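Local coordinates for protein glutathione transferase (Phanerochaete chrysosporium, PDB 4F0C) that probably conjugates glutathione to electrophilic substrates or acts on glutathione disulfides, as a dimeric Ure2p-class transferase that binds oxidized glutathione, at residues Q141-L145 / L184-Y188; N17-M23 / I171-W176; Q119-L124 / I136-Q141. All blocks are in the same frame, centred on the assembly; numbering follows the deposited sequence.

Interaction 1. Residues Q141-L145 / L184-Y188; sequences QKEIL and LVKGY
Gln-141 and Tyr-188 show how one extended side chain can serve two kinds of contact. The ring of Tyr-188 lies flat against the aliphatic base of the glutamine, with Gln-141 CB 4.2 Å from the ring centroid and 9° off its normal, a CH-pi contact. Farther out, the amide carbon of Gln-141 also sits over the same ring. Gln-141 NE2 then gives a hydrogen bond of 2.9 Å to Leu-184 O, nearly head-on to the carbonyl and within the plane of its own amide, so a backbone acceptor at the end of helix 174-184 is met by a buried side chain. A type II beta turn from Val-185 to Tyr-188 brings the chain round. With CG anti to the backbone N (chi1 175°), the tyrosine ring folds back against helix 134-155, where Leu-145 CD1 meets its edge at CE2, 3.8 Å away. The tight part is apolar: Ile-144 CD1 presses on Leu-184 CB at 3.6 Å, and Ile-144 CG2 faces Val-185 CG1 at 3.9 Å. The looser side is at the solvent, where exposed Lys-142 lies across the phenol end at about a right angle, its CG 3.5 Å from Tyr-188 OH; that hydroxyl is hydrogen-bonded to Glu-138. Behind the packed side, Ile-144 also rests on Phe-117 and Ala-120 of helix 96-126 and on Ala-180 of helix 174-184, while Leu-145 and Val-185 share Phe-191 in the following loop.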
loop_
_atom_site.group_PDB
_atom_site.type_symbol
_atom_site.label_atom_id
_atom_site.label_comp_id
_atom_site.label_asym_id
_atom_site.label_seq_id
_atom_site.Cartn_x
_atom_site.Cartn_y
_atom_site.Cartn_z
ATOM N N GLN A 141 -5.237 16.997 -3.551
ATOM C CA GLN A 141 -6.675 17.090 -3.829
ATOM C C GLN A 141 -7.002 16.625 -5.261
ATOM O O GLN A 141 -7.993 15.924 -5.506
ATOM C CB GLN A 141 -7.150 18.527 -3.616
ATOM C CG GLN A 141 -7.092 18.962 -2.143
ATOM C CD GLN A 141 -7.395 20.419 -2.006
ATOM O OE1 GLN A 141 -6.655 21.260 -2.531
ATOM N NE2 GLN A 141 -8.521 20.740 -1.355
ATOM N N LYS A 142 -6.170 17.019 -6.216
ATOM C CA LYS A 142 -6.353 16.530 -7.586
ATOM C C LYS A 142 -6.217 15.002 -7.654
ATOM O O LYS A 142 -6.951 14.337 -8.400
ATOM C CB LYS A 142 -5.351 17.203 -8.530
ATOM C CG LYS A 142 -5.751 18.626 -8.917
ATOM C CD LYS A 142 -4.594 19.365 -9.611
ATOM C CE LYS A 142 -5.076 20.681 -10.225
ATOM N NZ LYS A 142 -3.918 21.535 -10.590
ATOM N N GLU A 143 -5.289 14.442 -6.881
ATOM C CA GLU A 143 -5.120 12.977 -6.833
ATOM C C GLU A 143 -6.335 12.299 -6.199
ATOM O O GLU A 143 -6.751 11.220 -6.615
ATOM C CB GLU A 143 -3.832 12.570 -6.070
ATOM C CG GLU A 143 -3.556 11.048 -6.079
ATOM C CD GLU A 143 -3.247 10.469 -7.497
ATOM O OE1 GLU A 143 -3.163 11.249 -8.464
ATOM O OE2 GLU A 143 -3.107 9.240 -7.623
ATOM N N ILE A 144 -6.913 12.927 -5.181
ATOM C CA ILE A 144 -8.183 12.414 -4.657
ATOM C C ILE A 144 -9.242 12.299 -5.762
ATOM O O ILE A 144 -9.897 11.275 -5.879
ATOM C CB ILE A 144 -8.720 13.321 -3.502
ATOM C CG1 ILE A 144 -7.808 13.147 -2.281
ATOM C CG2 ILE A 144 -10.176 13.011 -3.231
ATOM C CD1 ILE A 144 -8.056 14.186 -1.136
ATOM N N LEU A 145 -9.422 13.364 -6.541
ATOM C CA LEU A 145 -10.417 13.345 -7.633
ATOM C C LEU A 145 -10.058 12.284 -8.666
ATOM O O LEU A 145 -10.955 11.662 -9.272
ATOM C CB LEU A 145 -10.529 14.716 -8.305
ATOM C CG LEU A 145 -10.900 15.898 -7.403
ATOM C CD1 LEU A 145 -11.121 17.167 -8.236
ATOM C CD2 LEU A 145 -12.165 15.524 -6.623
ATOM N N LEU A 184 -11.377 16.918 2.877
ATOM C CA LEU A 184 -10.228 17.122 1.985
ATOM C C LEU A 184 -10.567 17.808 0.657
ATOM O O LEU A 184 -9.780 18.613 0.170
ATOM C CB LEU A 184 -9.479 15.805 1.741
ATOM C CG LEU A 184 -9.153 15.016 3.019
ATOM C CD1 LEU A 184 -8.551 13.694 2.661
ATOM C CD2 LEU A 184 -8.212 15.814 3.909
ATOM N N VAL A 185 -11.716 17.490 0.063
ATOM C CA VAL A 185 -12.121 18.167 -1.169
ATOM C C VAL A 185 -13.469 18.840 -1.033
ATOM O O VAL A 185 -14.025 19.287 -2.014
ATOM C CB VAL A 185 -12.097 17.237 -2.419
ATOM C CG1 VAL A 185 -10.648 16.869 -2.777
ATOM C CG2 VAL A 185 -12.947 15.949 -2.197
ATOM N N LYS A 186 -13.982 18.953 0.196
ATOM C CA LYS A 186 -15.215 19.710 0.405
ATOM C C LYS A 186 -14.922 21.167 0.067
ATOM O O LYS A 186 -13.987 21.756 0.608
ATOM C CB LYS A 186 -15.699 19.590 1.850
ATOM C CG LYS A 186 -16.970 20.405 2.122
ATOM C CD LYS A 186 -17.496 20.141 3.511
ATOM C CE LYS A 186 -18.717 21.020 3.783
ATOM N NZ LYS A 186 -19.148 20.900 5.202
ATOM N N GLY A 187 -15.708 21.731 -0.849
ATOM C CA GLY A 187 -15.509 23.084 -1.303
ATOM C C GLY A 187 -14.360 23.270 -2.276
ATOM O O GLY A 187 -13.981 24.399 -2.554
ATOM N N TYR A 188 -13.807 22.182 -2.804
ATOM C CA TYR A 188 -12.702 22.282 -3.748
ATOM C C TYR A 188 -13.183 22.304 -5.198
ATOM O O TYR A 188 -13.686 21.299 -5.710
ATOM C CB TYR A 188 -11.707 21.127 -3.578
ATOM C CG TYR A 188 -10.630 21.156 -4.631
ATOM C CD1 TYR A 188 -9.691 22.179 -4.663
ATOM C CD2 TYR A 188 -10.545 20.160 -5.597
ATOM C CE1 TYR A 188 -8.704 22.212 -5.632
ATOM C CE2 TYR A 188 -9.564 20.188 -6.568
ATOM C CZ TYR A 188 -8.650 21.214 -6.578
ATOM O OH TYR A 188 -7.690 21.245 -7.554
#

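Interaction 2. Residues N17-M23 / I171-W176; sequences NGWKVDM and ISFVIW. With GDS (oxidized glutathione disulfide), chain B.
Ile-175 is the bump that fits the surface of helix 18-28, filling a hollow lined by Trp-19, Lys-20 and Met-23. Chi1 of -168° swings CG1 of Ile-175 away from the backbone N, laying the longer branch against Trp-19 CB, 4.0 Å from CG1, while the CG2 branch meets Lys-20 CG at 3.9 Å. Met-23 answers from the other helix: its extended chain carries CE to 3.8 Å from Val-174 CG1 and 4.2 Å from Ile-175 CD1, and its base lies on Ile-171 CG2. Lys-20 stretches past the carbonyl of Ser-172 to a polar cluster of Asp-75, Ser-74 and Gln-109. Thus the thioredoxin-like domain and the helical domain interlock where helix 168-172 gives way to helix 174-184. At the ligand end, Trp-176 NE1 donates to Asn-17 OD1 at 2.9 Å; the oxygen lies near the plane of the indole, but the donor stands above the amide's carbonyl plane. Asn-17 ND2 in turn holds OE5 of the glutathione disulfide at 2.7 Å, while Trp-176 CZ2 touches the ligand's CB5. The indole N-H from one domain probably helps hold the rotation of a buried amide from the other, turning its NH2 group to the ligand carboxylate.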
loop_
_atom_site.group_PDB
_atom_site.type_symbol
_atom_site.label_atom_id
_atom_site.label_comp_id
_atom_site.label_asym_id
_atom_site.label_seq_id
_atom_site.Cartn_x
_atom_site.Cartn_y
_atom_site.Cartn_z
ATOM N N ASN A 17 -6.972 5.400 9.779
ATOM C CA ASN A 17 -6.706 4.022 9.388
ATOM C C ASN A 17 -7.200 2.901 10.308
ATOM O O ASN A 17 -7.613 1.843 9.833
ATOM C CB ASN A 17 -5.213 3.852 9.082
ATOM C CG ASN A 17 -4.839 4.525 7.790
ATOM O OD1 ASN A 17 -5.448 4.248 6.760
ATOM N ND2 ASN A 17 -3.923 5.464 7.848
ATOM N N GLY A 18 -7.145 3.100 11.618
ATOM C CA GLY A 18 -7.622 2.031 12.485
ATOM C C GLY A 18 -9.117 1.770 12.346
ATOM O O GLY A 18 -9.606 0.703 12.734
ATOM N N TRP A 19 -9.853 2.746 11.819
ATOM C CA TRP A 19 -11.328 2.629 11.747
ATOM C C TRP A 19 -11.782 1.602 10.712
ATOM O O TRP A 19 -12.883 1.075 10.819
ATOM C CB TRP A 19 -11.985 4.019 11.537
ATOM C CG TRP A 19 -11.721 4.839 12.778
ATOM C CD1 TRP A 19 -10.733 5.791 12.956
ATOM C CD2 TRP A 19 -12.362 4.678 14.064
ATOM N NE1 TRP A 19 -10.763 6.251 14.260
ATOM C CE2 TRP A 19 -11.750 5.592 14.955
ATOM C CE3 TRP A 19 -13.420 3.883 14.532
ATOM C CZ2 TRP A 19 -12.138 5.703 16.304
ATOM C CZ3 TRP A 19 -13.810 4.008 15.883
ATOM C CH2 TRP A 19 -13.158 4.901 16.745
ATOM N N LYS A 20 -10.927 1.294 9.727
ATOM C CA LYS A 20 -11.216 0.179 8.822
ATOM C C LYS A 20 -11.395 -1.097 9.619
ATOM O O LYS A 20 -12.300 -1.899 9.344
ATOM C CB LYS A 20 -10.044 -0.098 7.865
ATOM C CG LYS A 20 -9.629 1.078 6.957
ATOM C CD LYS A 20 -8.350 0.624 6.217
ATOM C CE LYS A 20 -7.584 1.804 5.590
ATOM N NZ LYS A 20 -6.269 1.284 5.041
ATOM N N VAL A 21 -10.483 -1.311 10.572
ATOM C CA VAL A 21 -10.493 -2.529 11.362
ATOM C C VAL A 21 -11.677 -2.509 12.330
ATOM O O VAL A 21 -12.349 -3.509 12.491
ATOM C CB VAL A 21 -9.191 -2.680 12.157
ATOM C CG1 VAL A 21 -9.219 -3.951 12.982
ATOM C CG2 VAL A 21 -7.993 -2.728 11.161
ATOM N N ASP A 22 -11.887 -1.380 13.005
ATOM C CA ASP A 22 -13.081 -1.226 13.846
ATOM C C ASP A 22 -14.365 -1.608 13.072
ATOM O O ASP A 22 -15.207 -2.362 13.580
ATOM C CB ASP A 22 -13.137 0.222 14.362
ATOM C CG ASP A 22 -14.327 0.483 15.289
ATOM O OD1 ASP A 22 -15.451 0.753 14.789
ATOM O OD2 ASP A 22 -14.116 0.431 16.512
ATOM N N MET A 23 -14.521 -1.089 11.847
ATOM C CA MET A 23 -15.698 -1.426 11.015
ATOM C C MET A 23 -15.842 -2.941 10.812
ATOM O O MET A 23 -16.920 -3.489 10.999
ATOM C CB MET A 23 -15.583 -0.784 9.632
ATOM C CG MET A 23 -15.884 0.699 9.635
ATOM S SD MET A 23 -15.512 1.509 8.062
ATOM C CE MET A 23 -15.664 3.224 8.594
ATOM N N ILE A 171 -14.795 -2.239 2.040
ATOM C CA ILE A 171 -14.806 -1.624 3.364
ATOM C C ILE A 171 -13.536 -0.803 3.582
ATOM O O ILE A 171 -13.574 0.263 4.208
ATOM C CB ILE A 171 -14.961 -2.683 4.481
ATOM C CG1 ILE A 171 -16.334 -3.378 4.358
ATOM C CG2 ILE A 171 -14.802 -2.050 5.887
ATOM C CD1 ILE A 171 -16.461 -4.596 5.306
ATOM N N SER A 172 -12.424 -1.287 3.029
ATOM C CA SER A 172 -11.122 -0.659 3.254
ATOM C C SER A 172 -11.065 0.789 2.763
ATOM O O SER A 172 -10.271 1.572 3.272
ATOM C CB SER A 172 -9.994 -1.492 2.588
ATOM O OG SER A 172 -10.027 -1.287 1.176
ATOM N N PHE A 173 -11.920 1.149 1.799
ATOM C CA PHE A 173 -11.921 2.499 1.221
ATOM C C PHE A 173 -12.783 3.500 1.978
ATOM O O PHE A 173 -12.688 4.714 1.730
ATOM C CB PHE A 173 -12.457 2.488 -0.234
ATOM C CG PHE A 173 -11.484 1.964 -1.250
ATOM C CD1 PHE A 173 -10.691 2.834 -1.976
ATOM C CD2 PHE A 173 -11.395 0.602 -1.519
ATOM C CE1 PHE A 173 -9.795 2.347 -2.930
ATOM C CE2 PHE A 173 -10.508 0.112 -2.462
ATOM C CZ PHE A 173 -9.712 0.993 -3.192
ATOM N N VAL A 174 -13.652 3.004 2.857
ATOM C CA VAL A 174 -14.724 3.840 3.390
ATOM C C VAL A 174 -14.194 5.027 4.189
ATOM O O VAL A 174 -14.601 6.164 3.941
ATOM C CB VAL A 174 -15.714 3.013 4.251
ATOM C CG1 VAL A 174 -16.701 3.953 4.960
ATOM C CG2 VAL A 174 -16.470 2.028 3.346
ATOM N N ILE A 175 -13.293 4.775 5.147
ATOM C CA ILE A 175 -12.941 5.855 6.092
ATOM C C ILE A 175 -12.234 7.039 5.399
ATOM O O ILE A 175 -12.601 8.200 5.641
ATOM C CB ILE A 175 -12.190 5.366 7.362
ATOM C CG1 ILE A 175 -12.131 6.482 8.423
ATOM C CG2 ILE A 175 -10.782 4.819 7.019
ATOM C CD1 ILE A 175 -13.486 6.811 9.089
ATOM N N TRP A 176 -11.287 6.754 4.501
ATOM C CA TRP A 176 -10.632 7.847 3.775
ATOM C C TRP A 176 -11.575 8.550 2.799
ATOM O O TRP A 176 -11.445 9.761 2.569
ATOM C CB TRP A 176 -9.381 7.370 3.042
ATOM C CG TRP A 176 -8.152 7.286 3.921
ATOM C CD1 TRP A 176 -7.528 6.141 4.362
ATOM C CD2 TRP A 176 -7.396 8.388 4.458
ATOM N NE1 TRP A 176 -6.445 6.474 5.134
ATOM C CE2 TRP A 176 -6.330 7.840 5.198
ATOM C CE3 TRP A 176 -7.504 9.787 4.356
ATOM C CZ2 TRP A 176 -5.389 8.633 5.858
ATOM C CZ3 TRP A 176 -6.569 10.581 5.012
ATOM C CH2 TRP A 176 -5.525 10.004 5.750
HETATM N N1 GDS B . -0.199 2.036 5.748
HETATM C CA1 GDS B . -0.522 2.206 7.216
HETATM C C1 GDS B . -1.856 1.450 7.599
HETATM O OE1 GDS B . -2.792 1.383 6.747
HETATM O OE2 GDS B . -1.879 0.883 8.729
HETATM C CB1 GDS B . -0.669 3.718 7.611
HETATM C CG1 GDS B . -0.992 3.872 9.115
HETATM C CD1 GDS B . -0.953 5.324 9.473
HETATM O O1 GDS B . -0.735 6.232 8.689
HETATM N N2 GDS B . -1.197 5.575 10.808
HETATM C CA2 GDS B . -1.171 6.947 11.353
HETATM C C2 GDS B . -0.114 7.060 12.425
HETATM O O2 GDS B . 0.017 6.155 13.255
HETATM C CB2 GDS B . -2.501 7.283 12.067
HETATM S SG2 GDS B . -3.815 7.504 10.846
HETATM N N3 GDS B . 0.593 8.208 12.467
HETATM C CA3 GDS B . 1.581 8.388 13.494
HETATM C C3 GDS B . 2.879 8.933 12.909
HETATM O OE3 GDS B . 3.742 9.367 13.702
HETATM O OE4 GDS B . 2.993 8.834 11.673
HETATM N N4 GDS B . -1.327 7.875 6.425
HETATM C CA4 GDS B . -1.106 7.488 5.024
HETATM C C4 GDS B . -1.884 6.166 4.754
HETATM O OE5 GDS B . -2.951 5.957 5.387
HETATM O OE6 GDS B . -1.378 5.410 3.900
HETATM C C5 GDS B . -1.400 9.198 6.787
HETATM O O5 GDS B . -1.296 10.130 5.989
HETATM C CA5 GDS B . -1.648 9.520 8.255
HETATM N N5 GDS B . -1.051 10.838 8.608
HETATM C CB5 GDS B . -3.165 9.536 8.475
HETATM S SG5 GDS B . -3.556 9.554 10.266
HETATM C CA6 GDS B . 2.885 11.557 9.644
HETATM C C6 GDS B . 3.256 12.517 8.442
HETATM O OE7 GDS B . 4.343 13.131 8.486
HETATM O OE8 GDS B . 2.431 12.589 7.507
HETATM N N6 GDS B . 4.091 11.190 10.385
HETATM C CB6 GDS B . 1.838 12.304 10.524
HETATM C CG6 GDS B . 0.438 12.333 9.892
HETATM C CD6 GDS B . -0.073 10.923 9.628
HETATM O O6 GDS B . 0.275 9.905 10.240
#

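Interaction 3. Residues Q119-L124 / I136-Q141; sequences QAGWFL and IAERYQ. With GDS (oxidized glutathione disulfide), chain C; SO4 (sulfate ion), chain E.
The rings of Phe-123 and Tyr-140 are each sandwiched between aliphatic or aromatic carbon. Ile-136 CG2 stands over the centre of the Phe-123 ring, 3.5 Å from the centroid, while Trp-122 CD1 covers the opposite face; Gln-119 CB sits in the same way over Tyr-140, 3.4 Å from the centroid, with Arg-139 CG on its other side. The setting is the antiparallel pair of long helices that opens the all-helical C-terminal domain of the GST fold; the axes of 119-124 and 136-141 come within 8.1 Å, with a crossing angle of -153°. Small residues at the interface are consistent with that close approach: Ala-120 CB meets Tyr-140 CB at 3.7 Å, and Ala-137 CB slots against Leu-124 CG at 3.6 Å. Leu-124 CD1 also brushes the amide of Gln-141. The polar ends look across the dimer. Gln-119 OE1 is hydrogen-bonded to Tyr-140 and Arg-139 of the second subunit, and the symmetric bonds are made in return. Arg-139, its chain extended to NE, leaves the helix pair for the glutathione disulfide held mainly by the second subunit. The guanidinium meets the ligand, a sulfate probably from the crystallisation liquor and Tyr-140 OH at its edge: a weak bond links NE to the hydroxyl, and NH1 reaches both sulfate O2 and the ligand. With a methionine in this place, the ligand carboxylate would probably lose its two-pronged cationic partner and the sulfate an N-H donor. Arg-139 NH1 holds OE7 of the ligand at 2.9 Å, and NH2 holds OE8 at 2.8 Å in a nearly straight bond, 173° at the hydrogen.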
loop_
_atom_site.group_PDB
_atom_site.type_symbol
_atom_site.label_atom_id
_atom_site.label_comp_id
_atom_site.label_asym_id
_atom_site.label_seq_id
_atom_site.Cartn_x
_atom_site.Cartn_y
_atom_site.Cartn_z
ATOM N N GLN A 119 -1.647 12.897 2.303
ATOM C CA GLN A 119 -0.808 14.081 2.056
ATOM C C GLN A 119 -1.715 15.300 1.925
ATOM O O GLN A 119 -1.370 16.364 2.428
ATOM C CB GLN A 119 0.059 13.947 0.803
ATOM C CG GLN A 119 1.009 12.758 0.824
ATOM C CD GLN A 119 1.591 12.541 2.187
ATOM O OE1 GLN A 119 2.392 13.349 2.677
ATOM N NE2 GLN A 119 1.199 11.428 2.822
ATOM N N ALA A 120 -2.872 15.148 1.263
ATOM C CA ALA A 120 -3.864 16.237 1.269
ATOM C C ALA A 120 -4.230 16.624 2.703
ATOM O O ALA A 120 -4.242 17.797 3.036
ATOM C CB ALA A 120 -5.115 15.856 0.502
ATOM N N GLY A 121 -4.513 15.623 3.538
ATOM C CA GLY A 121 -4.847 15.841 4.935
ATOM C C GLY A 121 -3.755 16.595 5.686
ATOM O O GLY A 121 -4.039 17.537 6.437
ATOM N N TRP A 122 -2.509 16.179 5.470
ATOM C CA TRP A 122 -1.352 16.828 6.086
ATOM C C TRP A 122 -1.306 18.299 5.702
ATOM O O TRP A 122 -1.370 19.175 6.572
ATOM C CB TRP A 122 -0.039 16.156 5.669
ATOM C CG TRP A 122 1.183 16.775 6.306
ATOM C CD1 TRP A 122 2.114 17.568 5.708
ATOM C CD2 TRP A 122 1.584 16.647 7.679
ATOM N NE1 TRP A 122 3.075 17.948 6.630
ATOM C CE2 TRP A 122 2.771 17.387 7.843
ATOM C CE3 TRP A 122 1.052 15.970 8.784
ATOM C CZ2 TRP A 122 3.446 17.461 9.065
ATOM C CZ3 TRP A 122 1.722 16.051 10.001
ATOM C CH2 TRP A 122 2.905 16.786 10.126
ATOM N N PHE A 123 -1.197 18.580 4.408
ATOM C CA PHE A 123 -1.055 19.979 3.976
ATOM C C PHE A 123 -2.289 20.879 4.208
ATOM O O PHE A 123 -2.150 22.105 4.294
ATOM C CB PHE A 123 -0.538 20.067 2.533
ATOM C CG PHE A 123 0.885 19.613 2.382
ATOM C CD1 PHE A 123 1.936 20.414 2.840
ATOM C CD2 PHE A 123 1.183 18.378 1.808
ATOM C CE1 PHE A 123 3.257 19.996 2.718
ATOM C CE2 PHE A 123 2.508 17.954 1.684
ATOM C CZ PHE A 123 3.541 18.760 2.141
ATOM N N LEU A 124 -3.476 20.289 4.326
ATOM C CA LEU A 124 -4.694 21.077 4.564
ATOM C C LEU A 124 -5.111 21.273 6.020
ATOM O O LEU A 124 -5.578 22.352 6.382
ATOM C CB LEU A 124 -5.889 20.437 3.883
ATOM C CG LEU A 124 -5.933 20.541 2.373
ATOM C CD1 LEU A 124 -7.017 19.602 1.883
ATOM C CD2 LEU A 124 -6.187 21.996 1.949
ATOM N N ILE A 136 0.450 23.259 -2.115
ATOM C CA ILE A 136 0.991 21.910 -2.225
ATOM C C ILE A 136 -0.150 20.928 -2.051
ATOM O O ILE A 136 -0.193 19.901 -2.726
ATOM C CB ILE A 136 2.100 21.638 -1.171
ATOM C CG1 ILE A 136 3.355 22.459 -1.502
ATOM C CG2 ILE A 136 2.430 20.154 -1.084
ATOM C CD1 ILE A 136 3.994 22.098 -2.850
ATOM N N ALA A 137 -1.089 21.247 -1.165
ATOM C CA ALA A 137 -2.255 20.369 -0.963
ATOM C C ALA A 137 -3.045 20.142 -2.244
ATOM O O ALA A 137 -3.606 19.064 -2.441
ATOM C CB ALA A 137 -3.188 20.914 0.132
ATOM N N GLU A 138 -3.098 21.148 -3.110
ATOM C CA GLU A 138 -3.885 21.005 -4.340
ATOM C C GLU A 138 -3.435 19.823 -5.198
ATOM O O GLU A 138 -4.252 19.178 -5.838
ATOM C CB GLU A 138 -3.906 22.288 -5.178
ATOM C CG GLU A 138 -4.783 22.119 -6.396
ATOM C CD GLU A 138 -5.177 23.431 -7.018
ATOM O OE1 GLU A 138 -4.661 24.473 -6.576
ATOM O OE2 GLU A 138 -6.008 23.409 -7.940
ATOM N N ARG A 139 -2.131 19.548 -5.224
ATOM C CA ARG A 139 -1.624 18.375 -5.932
ATOM C C ARG A 139 -2.320 17.105 -5.442
ATOM O O ARG A 139 -2.701 16.233 -6.239
ATOM C CB ARG A 139 -0.088 18.266 -5.753
ATOM C CG ARG A 139 0.480 16.819 -5.856
ATOM C CD ARG A 139 2.044 16.810 -5.840
ATOM N NE ARG A 139 2.596 15.456 -5.769
ATOM C CZ ARG A 139 2.739 14.626 -6.807
ATOM N NH1 ARG A 139 2.389 14.998 -8.027
ATOM N NH2 ARG A 139 3.230 13.402 -6.625
ATOM N N TYR A 140 -2.494 16.997 -4.130
ATOM C CA TYR A 140 -3.103 15.794 -3.548
ATOM C C TYR A 140 -4.629 15.817 -3.602
ATOM O O TYR A 140 -5.251 14.771 -3.697
ATOM C CB TYR A 140 -2.560 15.567 -2.133
ATOM C CG TYR A 140 -1.065 15.402 -2.208
ATOM C CD1 TYR A 140 -0.517 14.233 -2.728
ATOM C CD2 TYR A 140 -0.198 16.436 -1.839
ATOM C CE1 TYR A 140 0.858 14.077 -2.843
ATOM C CE2 TYR A 140 1.170 16.287 -1.957
ATOM C CZ TYR A 140 1.691 15.101 -2.468
ATOM O OH TYR A 140 3.054 14.927 -2.594
ATOM N N GLN A 141 -5.237 16.997 -3.551
ATOM C CA GLN A 141 -6.675 17.090 -3.829
ATOM C C GLN A 141 -7.002 16.625 -5.261
ATOM O O GLN A 141 -7.993 15.924 -5.506
ATOM C CB GLN A 141 -7.150 18.527 -3.616
ATOM C CG GLN A 141 -7.092 18.962 -2.143
ATOM C CD GLN A 141 -7.395 20.419 -2.006
ATOM O OE1 GLN A 141 -6.655 21.260 -2.531
ATOM N NE2 GLN A 141 -8.521 20.740 -1.355
HETATM N N1 GDS C . 0.970 1.166 -5.909
HETATM C CA1 GDS C . 1.301 1.030 -7.378
HETATM C C1 GDS C . 2.137 -0.281 -7.658
HETATM O OE1 GDS C . 2.961 -0.683 -6.782
HETATM O OE2 GDS C . 1.875 -0.902 -8.727
HETATM C CB1 GDS C . 2.109 2.265 -7.913
HETATM C CG1 GDS C . 2.432 2.112 -9.417
HETATM C CD1 GDS C . 3.048 3.383 -9.913
HETATM O O1 GDS C . 3.285 4.361 -9.223
HETATM N N2 GDS C . 3.349 3.367 -11.259
HETATM C CA2 GDS C . 3.936 4.543 -11.933
HETATM C C2 GDS C . 3.021 5.020 -13.034
HETATM O O2 GDS C . 2.475 4.200 -13.778
HETATM C CB2 GDS C . 5.257 4.169 -12.645
HETATM S SG2 GDS C . 6.556 3.885 -11.420
HETATM N N3 GDS C . 2.911 6.354 -13.202
HETATM C CA3 GDS C . 2.090 6.864 -14.264
HETATM C C3 GDS C . 1.194 7.992 -13.763
HETATM O OE3 GDS C . 0.604 8.693 -14.614
HETATM O OE4 GDS C . 1.075 8.074 -12.527
HETATM N N4 GDS C . 4.609 5.763 -7.112
HETATM C CA4 GDS C . 4.269 5.654 -5.687
HETATM C C4 GDS C . 4.368 4.155 -5.275
HETATM O OE5 GDS C . 5.209 3.425 -5.860
HETATM O OE6 GDS C . 3.594 3.796 -4.364
HETATM C C5 GDS C . 5.266 6.867 -7.597
HETATM O O5 GDS C . 5.615 7.816 -6.894
HETATM C CA5 GDS C . 5.600 6.900 -9.083
HETATM N N5 GDS C . 5.657 8.305 -9.574
HETATM C CB5 GDS C . 6.953 6.206 -9.269
HETATM S SG5 GDS C . 7.269 5.873 -11.044
HETATM C CA6 GDS C . 2.455 10.630 -10.763
HETATM C C6 GDS C . 2.588 11.763 -9.667
HETATM O OE7 GDS C . 1.896 12.797 -9.794
HETATM O OE8 GDS C . 3.377 11.543 -8.724
HETATM N N6 GDS C . 1.197 10.781 -11.494
HETATM C CB6 GDS C . 3.705 10.734 -11.687
HETATM C CG6 GDS C . 4.981 10.184 -11.029
HETATM C CD6 GDS C . 4.802 8.727 -10.620
HETATM O O6 GDS C . 4.016 7.926 -11.139
HETATM S S SO4 E . 0.443 17.928 -9.988
HETATM O O1 SO4 E . 0.791 17.552 -11.367
HETATM O O2 SO4 E . 1.487 17.428 -9.099
HETATM O O3 SO4 E . 0.370 19.378 -9.838
HETATM O O4 SO4 E . -0.861 17.365 -9.651
#

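Overall arrangement
From the N terminus, the chain first lays down residues 17-23 in the thioredoxin-like domain, whose partner comes only much later. Helix 96-126 then supplies 119-124, and after a short connection 136-141 closes interaction 3, a local helical hairpin. Helix 134-155 continues straight into interaction 1, sharing Gln-141. Before that contact closes, 171-176 returns to 17-23 and completes interaction 2, a long-range loop spanning both domains and enclosing interaction 3. Residues 184-188 close interaction 1 last, so interactions 1 and 2 cross along the chain. Interactions 1 and 3 touch, Leu-184 CD2 packing on Gly-121 CA, whereas interaction 2 has its centre about 20 Å from that of interaction 3.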